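Local coordinates for omega-class glutathione S-transferase (Bombyx mori, PDB 3WD6), which binds glutathione and probably acts as a glutathione transferase and a dehydroascorbate reductase, at residues I122-F133 and Y177-R188. Numbering follows the deposited sequence.
Sequences IVEASAPIQSLF and YADYMIWPWFER
The indole of W185 lies between Q130 and P184: CG of Q130 sits over one face, 3.6 Å from the centroid of the five-membered ring in a CH-pi contact, and CB of P184 touches the opposite face nearer the rim. With its CG anti to the carbonyl carbon (chi1 -58°) and the chain extended beyond, Q130 lays its amide 24° from the indole plane; NE2 donates to S126 OG at 2.9 Å, while OE1 is hydrogen-bonded to the hydroxyl of Y40, a residue of the glutathione pocket. F133 meets the indole edge through CD1, 3.8 Å from W185 CD1, and takes R188 CD over one ring face. I129 CG2 packs 3.7 Å from W185 CB. A second tight point is V123, a knob among Y177, A178, M181 and I182, its CG2 3.6 Å from Y177 CE1. The margins are looser: I122 CG2 only approaches A178 CB at 4.2 Å, and partly exposed Q130 marks the more open side. Replacing W185 by alanine is likely to leave Q130 and F133 without their aromatic partner and open a gap between the helices. No hydrogen bond crosses this interface in the helical domain, so apolar and CH-pi packing joins the segments, while R188, bonded to Q42, links it to the glutathione-binding side.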
ATOM      1  N   ILE A 122      15.155  -3.272  -1.374  1.00 19.98           N
ATOM      2  CA  ILE A 122      14.561  -1.948  -1.401  1.00 20.14           C
ATOM      3  C   ILE A 122      13.235  -1.893  -0.628  1.00 20.29           C
ATOM      4  O   ILE A 122      13.052  -1.025   0.223  1.00 19.20           O
ATOM      5  CB  ILE A 122      14.386  -1.470  -2.834  1.00 21.15           C
ATOM      6  CG1 ILE A 122      15.769  -1.116  -3.400  1.00 17.06           C
ATOM      7  CG2 ILE A 122      13.433  -0.262  -2.879  1.00 18.48           C
ATOM      8  CD1 ILE A 122      15.823  -1.067  -4.923  1.00 20.16           C
ATOM      9  N   VAL A 123      12.320  -2.822  -0.906  1.00 20.34           N
ATOM     10  CA  VAL A 123      11.054  -2.853  -0.179  1.00 20.46           C
ATOM     11  C   VAL A 123      11.261  -2.924   1.336  1.00 20.62           C
ATOM     12  O   VAL A 123      10.593  -2.200   2.077  1.00 19.91           O
ATOM     13  CB  VAL A 123      10.179  -4.045  -0.589  1.00 21.61           C
ATOM     14  CG1 VAL A 123       8.971  -4.137   0.343  1.00 18.00           C
ATOM     15  CG2 VAL A 123       9.759  -3.917  -2.034  1.00 18.05           C
ATOM     16  N   GLU A 124      12.165  -3.803   1.786  1.00 21.34           N
ATOM     17  CA  GLU A 124      12.490  -3.935   3.218  1.00 22.12           C
ATOM     18  C   GLU A 124      13.001  -2.623   3.739  1.00 19.55           C
ATOM     19  O   GLU A 124      12.661  -2.225   4.849  1.00 21.01           O
ATOM     20  CB  GLU A 124      13.585  -4.984   3.482  1.00 25.24           C
ATOM     21  CG  GLU A 124      13.152  -6.233   4.243  1.00 28.91           C
ATOM     22  CD  GLU A 124      12.367  -5.952   5.540  1.00 29.63           C
ATOM     23  OE1 GLU A 124      12.952  -5.367   6.495  1.00 24.69           O
ATOM     24  OE2 GLU A 124      11.169  -6.356   5.603  1.00 25.51           O
ATOM     25  N   ALA A 125      13.830  -1.957   2.941  1.00 18.99           N
ATOM     26  CA  ALA A 125      14.324  -0.634   3.313  1.00 20.97           C
ATOM     27  C   ALA A 125      13.193   0.350   3.727  1.00 23.64           C
ATOM     28  O   ALA A 125      13.458   1.330   4.433  1.00 27.32           O
ATOM     29  CB  ALA A 125      15.217  -0.038   2.201  1.00 15.29           C
ATOM     30  N   SER A 126      11.943   0.105   3.331  1.00 20.77           N
ATOM     31  CA  SER A 126      10.895   1.046   3.756  1.00 23.93           C
ATOM     32  C   SER A 126      10.245   0.757   5.132  1.00 24.09           C
ATOM     33  O   SER A 126       9.359   1.511   5.577  1.00 24.44           O
ATOM     34  CB  SER A 126       9.818   1.209   2.690  1.00 19.32           C
ATOM     35  OG  SER A 126       8.982   0.059   2.636  1.00 20.05           O
ATOM     36  N   ALA A 127      10.683  -0.299   5.810  1.00 19.88           N
ATOM     37  CA  ALA A 127      10.119  -0.626   7.131  1.00 25.68           C
ATOM     38  C   ALA A 127      10.138   0.549   8.137  1.00 27.40           C
ATOM     39  O   ALA A 127       9.134   0.799   8.817  1.00 24.84           O
ATOM     40  CB  ALA A 127      10.797  -1.863   7.732  1.00 20.26           C
ATOM     41  N   PRO A 128      11.277   1.272   8.236  1.00 27.38           N
ATOM     42  CA  PRO A 128      11.356   2.424   9.153  1.00 27.98           C
ATOM     43  C   PRO A 128      10.315   3.492   8.824  1.00 28.46           C
ATOM     44  O   PRO A 128       9.830   4.201   9.723  1.00 29.34           O
ATOM     45  CB  PRO A 128      12.765   2.975   8.909  1.00 25.12           C
ATOM     46  CG  PRO A 128      13.541   1.793   8.446  1.00 28.04           C
ATOM     47  CD  PRO A 128      12.578   0.984   7.606  1.00 24.69           C
ATOM     48  N   ILE A 129       9.977   3.609   7.543  1.00 27.32           N
ATOM     49  CA  ILE A 129       8.930   4.536   7.120  1.00 27.28           C
ATOM     50  C   ILE A 129       7.565   4.022   7.570  1.00 26.12           C
ATOM     51  O   ILE A 129       6.755   4.765   8.127  1.00 25.53           O
ATOM     52  CB  ILE A 129       8.938   4.713   5.592  1.00 26.92           C
ATOM     53  CG1 ILE A 129      10.269   5.323   5.156  1.00 24.56           C
ATOM     54  CG2 ILE A 129       7.723   5.560   5.133  1.00 23.90           C
ATOM     55  CD1 ILE A 129      10.502   5.268   3.678  1.00 22.51           C
ATOM     56  N   GLN A 130       7.313   2.742   7.310  1.00 27.90           N
ATOM     57  CA  GLN A 130       6.080   2.102   7.737  1.00 24.96           C
ATOM     58  C   GLN A 130       5.944   2.291   9.231  1.00 26.65           C
ATOM     59  O   GLN A 130       4.860   2.542   9.735  1.00 30.58           O
ATOM     60  CB  GLN A 130       6.119   0.616   7.386  1.00 24.49           C
ATOM     61  CG  GLN A 130       6.319   0.326   5.879  1.00 24.29           C
ATOM     62  CD  GLN A 130       6.617  -1.155   5.603  1.00 27.41           C
ATOM     63  OE1 GLN A 130       6.055  -2.051   6.251  1.00 29.17           O
ATOM     64  NE2 GLN A 130       7.510  -1.416   4.647  1.00 26.83           N
ATOM     65  N   SER A 131       7.066   2.187   9.931  1.00 30.13           N
ATOM     66  CA  SER A 131       7.097   2.264  11.391  1.00 33.94           C
ATOM     67  C   SER A 131       6.809   3.673  11.918  1.00 33.48           C
ATOM     68  O   SER A 131       5.973   3.858  12.801  1.00 37.39           O
ATOM     69  CB  SER A 131       8.457   1.783  11.908  1.00 30.48           C
ATOM     70  OG  SER A 131       8.460   1.773  13.320  1.00 38.70           O
ATOM     71  N   LEU A 132       7.503   4.666  11.382  1.00 31.18           N
ATOM     72  CA  LEU A 132       7.260   6.037  11.808  1.00 34.61           C
ATOM     73  C   LEU A 132       5.806   6.437  11.601  1.00 35.42           C
ATOM     74  O   LEU A 132       5.214   7.080  12.477  1.00 36.37           O
ATOM     75  CB  LEU A 132       8.162   7.016  11.058  1.00 32.67           C
ATOM     76  CG  LEU A 132       7.953   8.457  11.526  1.00 34.17           C
ATOM     77  CD1 LEU A 132       8.323   8.587  13.004  1.00 39.04           C
ATOM     78  CD2 LEU A 132       8.751   9.436  10.684  1.00 33.47           C
ATOM     79  N   PHE A 133       5.248   6.074  10.442  1.00 31.88           N
ATOM     80  CA  PHE A 133       3.878   6.463  10.086  1.00 34.07           C
ATOM     81  C   PHE A 133       2.864   5.890  11.078  1.00 34.50           C
ATOM     82  O   PHE A 133       2.044   6.619  11.622  1.00 34.94           O
ATOM     83  CB  PHE A 133       3.552   6.084   8.626  1.00 30.23           C
ATOM     84  CG  PHE A 133       2.093   5.708   8.377  1.00 35.67           C
ATOM     85  CD1 PHE A 133       1.701   4.371   8.296  1.00 24.88           C
ATOM     86  CD2 PHE A 133       1.118   6.681   8.191  1.00 34.19           C
ATOM     87  CE1 PHE A 133       0.416   4.023   8.061  1.00  9.69           C
ATOM     88  CE2 PHE A 133      -0.193   6.286   7.960  1.00 30.74           C
ATOM     89  CZ  PHE A 133      -0.508   4.938   7.903  1.00 17.63           C
ATOM     90  N   TYR A 177       7.798  -3.683  -9.019  1.00 16.79           N
ATOM     91  CA  TYR A 177       7.490  -4.248  -7.712  1.00 18.08           C
ATOM     92  C   TYR A 177       8.003  -3.339  -6.606  1.00 18.11           C
ATOM     93  O   TYR A 177       7.268  -2.999  -5.676  1.00 15.51           O
ATOM     94  CB  TYR A 177       8.142  -5.616  -7.621  1.00 16.51           C
ATOM     95  CG  TYR A 177       8.066  -6.321  -6.293  1.00 19.45           C
ATOM     96  CD1 TYR A 177       9.009  -6.074  -5.294  1.00 18.33           C
ATOM     97  CD2 TYR A 177       7.096  -7.291  -6.055  1.00 18.01           C
ATOM     98  CE1 TYR A 177       8.982  -6.770  -4.084  1.00 18.78           C
ATOM     99  CE2 TYR A 177       7.057  -7.992  -4.846  1.00 20.57           C
ATOM    100  CZ  TYR A 177       8.003  -7.730  -3.865  1.00 22.16           C
ATOM    101  OH  TYR A 177       7.958  -8.417  -2.653  1.00 23.53           O
ATOM    102  N   ALA A 178       9.271  -2.956  -6.727  1.00 18.06           N
ATOM    103  CA  ALA A 178       9.924  -2.118  -5.736  1.00 18.99           C
ATOM    104  C   ALA A 178       9.145  -0.802  -5.595  1.00 17.97           C
ATOM    105  O   ALA A 178       8.814  -0.373  -4.478  1.00 18.17           O
ATOM    106  CB  ALA A 178      11.367  -1.863  -6.140  1.00 17.31           C
ATOM    107  N   ASP A 179       8.831  -0.177  -6.725  1.00 16.80           N
ATOM    108  CA  ASP A 179       8.057   1.051  -6.681  1.00 17.13           C
ATOM    109  C   ASP A 179       6.695   0.824  -6.040  1.00 16.00           C
ATOM    110  O   ASP A 179       6.343   1.491  -5.068  1.00 18.77           O
ATOM    111  CB  ASP A 179       7.876   1.631  -8.076  1.00 16.72           C
ATOM    112  CG  ASP A 179       9.197   1.851  -8.792  1.00 18.74           C
ATOM    113  OD1 ASP A 179       9.890   2.863  -8.487  1.00 16.76           O
ATOM    114  OD2 ASP A 179       9.525   1.010  -9.678  1.00 18.09           O
ATOM    115  N   TYR A 180       5.927  -0.115  -6.578  1.00 14.95           N
ATOM    116  CA  TYR A 180       4.558  -0.302  -6.107  1.00 15.59           C
ATOM    117  C   TYR A 180       4.496  -0.746  -4.658  1.00 18.42           C
ATOM    118  O   TYR A 180       3.561  -0.370  -3.937  1.00 17.09           O
ATOM    119  CB  TYR A 180       3.797  -1.302  -6.976  1.00 14.32           C
ATOM    120  CG  TYR A 180       3.397  -0.741  -8.327  1.00 17.05           C
ATOM    121  CD1 TYR A 180       2.855   0.549  -8.439  1.00 14.96           C
ATOM    122  CD2 TYR A 180       3.585  -1.485  -9.495  1.00 14.50           C
ATOM    123  CE1 TYR A 180       2.494   1.076  -9.682  1.00 14.41           C
ATOM    124  CE2 TYR A 180       3.233  -0.967 -10.740  1.00 15.75           C
ATOM    125  CZ  TYR A 180       2.681   0.315 -10.829  1.00 16.50           C
ATOM    126  OH  TYR A 180       2.306   0.818 -12.057  1.00 13.98           O
ATOM    127  N   MET A 181       5.471  -1.549  -4.225  1.00 16.54           N
ATOM    128  CA  MET A 181       5.377  -2.171  -2.895  1.00 17.97           C
ATOM    129  C   MET A 181       5.749  -1.186  -1.773  1.00 19.57           C
ATOM    130  O   MET A 181       5.409  -1.406  -0.599  1.00 17.92           O
ATOM    131  CB  MET A 181       6.200  -3.466  -2.804  1.00 15.02           C
ATOM    132  CG  MET A 181       5.694  -4.596  -3.696  1.00 14.78           C
ATOM    133  SD  MET A 181       3.965  -5.035  -3.393  1.00 16.47           S
ATOM    134  CE  MET A 181       3.126  -4.089  -4.675  1.00 15.21           C
ATOM    135  N   ILE A 182       6.417  -0.093  -2.133  1.00 16.84           N
ATOM    136  CA  ILE A 182       6.702   0.929  -1.141  1.00 16.51           C
ATOM    137  C   ILE A 182       5.770   2.129  -1.319  1.00 19.46           C
ATOM    138  O   ILE A 182       5.604   2.951  -0.403  1.00 17.75           O
ATOM    139  CB  ILE A 182       8.199   1.372  -1.160  1.00 17.93           C
ATOM    140  CG1 ILE A 182       8.522   2.240  -2.379  1.00 18.10           C
ATOM    141  CG2 ILE A 182       9.122   0.148  -1.118  1.00 17.12           C
ATOM    142  CD1 ILE A 182      10.037   2.546  -2.534  1.00 18.45           C
ATOM    143  N   TRP A 183       5.144   2.224  -2.492  1.00 18.20           N
ATOM    144  CA  TRP A 183       4.354   3.409  -2.820  1.00 16.93           C
ATOM    145  C   TRP A 183       3.343   3.866  -1.734  1.00 16.89           C
ATOM    146  O   TRP A 183       3.200   5.063  -1.478  1.00 17.27           O
ATOM    147  CB  TRP A 183       3.620   3.248  -4.166  1.00 17.87           C
ATOM    148  CG  TRP A 183       2.640   4.363  -4.309  1.00 16.98           C
ATOM    149  CD1 TRP A 183       1.275   4.290  -4.220  1.00 17.75           C
ATOM    150  CD2 TRP A 183       2.961   5.743  -4.468  1.00 15.41           C
ATOM    151  NE1 TRP A 183       0.721   5.549  -4.353  1.00 16.41           N
ATOM    152  CE2 TRP A 183       1.739   6.459  -4.496  1.00 19.57           C
ATOM    153  CE3 TRP A 183       4.162   6.445  -4.611  1.00 15.72           C
ATOM    154  CZ2 TRP A 183       1.687   7.850  -4.656  1.00 18.52           C
ATOM    155  CZ3 TRP A 183       4.110   7.829  -4.771  1.00 18.61           C
ATOM    156  CH2 TRP A 183       2.876   8.516  -4.787  1.00 16.03           C
ATOM    157  N   PRO A 184       2.620   2.922  -1.114  1.00 17.62           N
ATOM    158  CA  PRO A 184       1.552   3.387  -0.211  1.00 17.36           C
ATOM    159  C   PRO A 184       2.056   4.329   0.889  1.00 18.89           C
ATOM    160  O   PRO A 184       1.325   5.228   1.366  1.00 15.59           O
ATOM    161  CB  PRO A 184       1.036   2.083   0.421  1.00 18.17           C
ATOM    162  CG  PRO A 184       1.341   1.025  -0.622  1.00 18.41           C
ATOM    163  CD  PRO A 184       2.666   1.446  -1.221  1.00 16.89           C
ATOM    164  N   TRP A 185       3.294   4.114   1.322  1.00 18.02           N
ATOM    165  CA  TRP A 185       3.809   4.956   2.393  1.00 18.42           C
ATOM    166  C   TRP A 185       4.184   6.322   1.868  1.00 21.64           C
ATOM    167  O   TRP A 185       3.948   7.322   2.544  1.00 22.04           O
ATOM    168  CB  TRP A 185       4.899   4.259   3.197  1.00 14.77           C
ATOM    169  CG  TRP A 185       4.238   3.180   3.966  1.00 20.60           C
ATOM    170  CD1 TRP A 185       3.637   3.296   5.196  1.00 17.84           C
ATOM    171  CD2 TRP A 185       3.983   1.833   3.520  1.00 19.11           C
ATOM    172  NE1 TRP A 185       3.069   2.094   5.555  1.00 18.25           N
ATOM    173  CE2 TRP A 185       3.265   1.181   4.552  1.00 17.86           C
ATOM    174  CE3 TRP A 185       4.313   1.113   2.365  1.00 16.67           C
ATOM    175  CZ2 TRP A 185       2.867  -0.154   4.461  1.00 19.78           C
ATOM    176  CZ3 TRP A 185       3.922  -0.220   2.275  1.00 17.66           C
ATOM    177  CH2 TRP A 185       3.205  -0.840   3.320  1.00 20.04           C
ATOM    178  N   PHE A 186       4.708   6.377   0.646  1.00 17.55           N
ATOM    179  CA  PHE A 186       4.895   7.672   0.011  1.00 18.43           C
ATOM    180  C   PHE A 186       3.565   8.418  -0.196  1.00 22.03           C
ATOM    181  O   PHE A 186       3.517   9.658  -0.053  1.00 21.96           O
ATOM    182  CB  PHE A 186       5.675   7.534  -1.293  1.00 17.75           C
ATOM    183  CG  PHE A 186       7.118   7.164  -1.081  1.00 20.75           C
ATOM    184  CD1 PHE A 186       7.844   7.712  -0.011  1.00 22.24           C
ATOM    185  CD2 PHE A 186       7.747   6.255  -1.927  1.00 18.48           C
ATOM    186  CE1 PHE A 186       9.185   7.361   0.204  1.00 21.04           C
ATOM    187  CE2 PHE A 186       9.089   5.909  -1.732  1.00 22.44           C
ATOM    188  CZ  PHE A 186       9.807   6.462  -0.663  1.00 23.15           C
ATOM    189  N   GLU A 187       2.495   7.688  -0.534  1.00 17.58           N
ATOM    190  CA  GLU A 187       1.203   8.329  -0.726  1.00 18.84           C
ATOM    191  C   GLU A 187       0.811   9.009   0.577  1.00 19.70           C
ATOM    192  O   GLU A 187       0.279  10.129   0.578  1.00 19.26           O
ATOM    193  CB  GLU A 187       0.113   7.324  -1.158  1.00 18.09           C
ATOM    194  CG  GLU A 187      -1.231   8.007  -1.484  1.00 16.60           C
ATOM    195  CD  GLU A 187      -2.259   7.109  -2.190  1.00 19.36           C
ATOM    196  OE1 GLU A 187      -3.477   7.243  -1.906  1.00 20.32           O
ATOM    197  OE2 GLU A 187      -1.869   6.282  -3.051  1.00 20.53           O
ATOM    198  N   ARG A 188       1.099   8.331   1.686  1.00 21.15           N
ATOM    199  CA  ARG A 188       0.733   8.810   3.020  1.00 20.75           C
ATOM    200  C   ARG A 188       1.664   9.924   3.506  1.00 24.18           C
ATOM    201  O   ARG A 188       1.224  10.855   4.184  1.00 24.96           O
ATOM    202  CB  ARG A 188       0.676   7.638   4.018  1.00 19.16           C
ATOM    203  CG  ARG A 188      -0.665   6.875   3.999  1.00 20.14           C
ATOM    204  CD  ARG A 188      -0.501   5.359   4.031  1.00 15.05           C
ATOM    205  NE  ARG A 188      -1.786   4.663   3.877  1.00 18.24           N
ATOM    206  CZ  ARG A 188      -2.275   4.233   2.713  1.00 16.33           C
ATOM    207  NH1 ARG A 188      -1.588   4.413   1.595  1.00 17.52           N
ATOM    208  NH2 ARG A 188      -3.443   3.613   2.665  1.00 15.06           N
TER